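PDB 1C7N: cystalysin from Treponema denticola, which belongs to the class I and II aminotransferase family of enzymes and binds pyridoxal-5'-phosphate. Local coordinates for residues K73-W78 with I283-C288. Numbering follows the deposited sequence.
Sequences KTVKKW and ICYKEC
Trp78 and Tyr285 lie face to face, the five-membered ring of the indole stacked on the phenol with centroids 3.6 Å apart and planes only 8° from parallel. Tyr285 CD2 sits over the centre of the indole, 3.3 Å from Trp78 CD2, while Trp78 CG stands above the middle of the phenol. Trp78 CB adds a CH-pi contact to the same face, 3.9 Å from the Tyr285 centroid. The benzo half of the indole reaches back toward the other helix, where Trp78 CZ3 comes 3.6 Å from the backbone O of Tyr285. Val75 meets the rim of the phenol near its plane, its CA next to Tyr285 CD1. One turn before Trp78, Thr74 packs its methyl CG2 3.8 Å from Tyr285 CB; Thr74 OG1, anti to the carbonyl carbon (chi1 -61°), lies beside the Lys286 chain, 3.2 Å from Lys286 CE. The stack joins helix 69-83 to helix 275-287 within the PLP-dependent aminotransferase fold, the short segments running at 51° with axes 9.7 Å apart, and the Tyr285 side chain lies about 11 Å from a bound pyridoxal-5'-phosphate. Phe240, on helix 237-240, touches both stacked residues. Trp78 NE1 is hydrogen-bonded to Asp208 OD1, a tether that should limit rotation of the indole. Thr74 OG1 bonds back to Glu70 O in its own helix. The extended Lys286 chain crosses Thr74 at about a right angle and carries NZ into two salt bridges, one to Glu282 OE1 within helix 275-287 and one across to Glu70 OE1 on helix 69-83.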
loop_
_atom_site.group_PDB
_atom_site.type_symbol
_atom_site.label_atom_id
_atom_site.label_comp_id
_atom_site.label_asym_id
_atom_site.label_seq_id
_atom_site.Cartn_x
_atom_site.Cartn_y
_atom_site.Cartn_z
ATOM N N LYS A 73 -8.461 -12.093 14.823
ATOM C CA LYS A 73 -9.628 -12.586 15.546
ATOM C C LYS A 73 -10.836 -11.702 15.272
ATOM O O LYS A 73 -11.953 -12.197 15.138
ATOM C CB LYS A 73 -9.378 -12.611 17.059
ATOM C CG LYS A 73 -8.312 -13.586 17.528
ATOM C CD LYS A 73 -8.392 -13.775 19.043
ATOM C CE LYS A 73 -7.132 -14.415 19.599
ATOM N NZ LYS A 73 -6.819 -15.710 18.942
ATOM N N THR A 74 -10.602 -10.393 15.201
ATOM C CA THR A 74 -11.667 -9.425 14.957
ATOM C C THR A 74 -12.271 -9.579 13.559
ATOM O O THR A 74 -13.478 -9.424 13.378
ATOM C CB THR A 74 -11.152 -7.976 15.149
ATOM O OG1 THR A 74 -10.693 -7.810 16.498
ATOM C CG2 THR A 74 -12.255 -6.974 14.888
ATOM N N VAL A 75 -11.436 -9.886 12.573
ATOM C CA VAL A 75 -11.918 -10.077 11.209
ATOM C C VAL A 75 -12.700 -11.390 11.145
ATOM O O VAL A 75 -13.762 -11.470 10.528
ATOM C CB VAL A 75 -10.739 -10.120 10.223
ATOM C CG1 VAL A 75 -11.232 -10.452 8.820
ATOM C CG2 VAL A 75 -10.021 -8.779 10.241
ATOM N N LYS A 76 -12.166 -12.413 11.800
ATOM C CA LYS A 76 -12.806 -13.722 11.856
ATOM C C LYS A 76 -14.164 -13.589 12.551
ATOM O O LYS A 76 -15.160 -14.176 12.118
ATOM C CB LYS A 76 -11.904 -14.698 12.623
ATOM C CG LYS A 76 -12.525 -16.045 12.990
ATOM C CD LYS A 76 -11.487 -16.910 13.722
ATOM C CE LYS A 76 -12.121 -18.012 14.565
ATOM N NZ LYS A 76 -12.883 -19.005 13.761
ATOM N N LYS A 77 -14.198 -12.805 13.624
ATOM C CA LYS A 77 -15.428 -12.590 14.376
ATOM C C LYS A 77 -16.464 -11.853 13.525
ATOM O O LYS A 77 -17.651 -12.157 13.581
ATOM C CB LYS A 77 -15.135 -11.795 15.654
ATOM C CG LYS A 77 -16.305 -11.729 16.626
ATOM C CD LYS A 77 -15.925 -11.013 17.913
ATOM C CE LYS A 77 -16.942 -11.267 19.018
ATOM N NZ LYS A 77 -18.325 -10.860 18.643
ATOM N N TRP A 78 -16.017 -10.883 12.737
ATOM C CA TRP A 78 -16.936 -10.142 11.874
ATOM C C TRP A 78 -17.582 -11.090 10.856
ATOM O O TRP A 78 -18.789 -11.045 10.633
ATOM C CB TRP A 78 -16.191 -9.007 11.159
ATOM C CG TRP A 78 -17.053 -8.159 10.245
ATOM C CD1 TRP A 78 -17.202 -8.296 8.895
ATOM C CD2 TRP A 78 -17.842 -7.024 10.622
ATOM N NE1 TRP A 78 -18.032 -7.311 8.405
ATOM C CE2 TRP A 78 -18.439 -6.518 9.443
ATOM C CE3 TRP A 78 -18.104 -6.384 11.841
ATOM C CZ2 TRP A 78 -19.277 -5.398 9.448
ATOM C CZ3 TRP A 78 -18.938 -5.270 11.845
ATOM C CH2 TRP A 78 -19.514 -4.790 10.655
ATOM N N ILE A 283 -11.063 -1.108 14.561
ATOM C CA ILE A 283 -11.970 -0.157 15.200
ATOM C C ILE A 283 -13.358 -0.205 14.564
ATOM O O ILE A 283 -14.369 -0.193 15.267
ATOM C CB ILE A 283 -11.456 1.286 15.083
ATOM C CG1 ILE A 283 -10.134 1.445 15.840
ATOM C CG2 ILE A 283 -12.498 2.251 15.644
ATOM C CD1 ILE A 283 -9.464 2.784 15.598
ATOM N N CYS A 284 -13.404 -0.246 13.234
ATOM C CA CYS A 284 -14.682 -0.279 12.518
ATOM C C CYS A 284 -15.541 -1.485 12.872
ATOM O O CYS A 284 -16.727 -1.345 13.182
ATOM C CB CYS A 284 -14.457 -0.259 11.001
ATOM S SG CYS A 284 -13.931 1.346 10.324
ATOM N N TYR A 285 -14.944 -2.670 12.798
ATOM C CA TYR A 285 -15.656 -3.905 13.097
ATOM C C TYR A 285 -16.099 -3.975 14.555
ATOM O O TYR A 285 -17.182 -4.477 14.860
ATOM C CB TYR A 285 -14.767 -5.111 12.765
ATOM C CG TYR A 285 -14.633 -5.404 11.284
ATOM C CD1 TYR A 285 -13.733 -6.368 10.822
ATOM C CD2 TYR A 285 -15.443 -4.759 10.343
ATOM C CE1 TYR A 285 -13.648 -6.686 9.466
ATOM C CE2 TYR A 285 -15.363 -5.072 8.987
ATOM C CZ TYR A 285 -14.466 -6.037 8.558
ATOM O OH TYR A 285 -14.398 -6.365 7.222
ATOM N N LYS A 286 -15.265 -3.467 15.455
ATOM C CA LYS A 286 -15.593 -3.493 16.874
ATOM C C LYS A 286 -16.515 -2.386 17.375
ATOM O O LYS A 286 -17.336 -2.624 18.257
ATOM C CB LYS A 286 -14.317 -3.448 17.714
ATOM C CG LYS A 286 -13.498 -4.716 17.716
ATOM C CD LYS A 286 -12.322 -4.569 18.679
ATOM C CE LYS A 286 -11.571 -5.879 18.841
ATOM N NZ LYS A 286 -10.423 -5.723 19.780
ATOM N N GLU A 287 -16.398 -1.184 16.811
ATOM C CA GLU A 287 -17.174 -0.045 17.303
ATOM C C GLU A 287 -18.134 0.694 16.379
ATOM O O GLU A 287 -18.992 1.431 16.862
ATOM C CB GLU A 287 -16.213 1.008 17.865
ATOM C CG GLU A 287 -15.187 0.495 18.864
ATOM C CD GLU A 287 -14.225 1.584 19.307
ATOM O OE1 GLU A 287 -14.696 2.602 19.860
ATOM O OE2 GLU A 287 -12.997 1.428 19.102
ATOM N N CYS A 288 -18.007 0.519 15.072
ATOM C CA CYS A 288 -18.847 1.281 14.162
ATOM C C CYS A 288 -20.112 0.629 13.627
ATOM O O CYS A 288 -20.630 1.040 12.593
ATOM C CB CYS A 288 -17.979 1.781 13.013
ATOM S SG CYS A 288 -16.543 2.710 13.618
#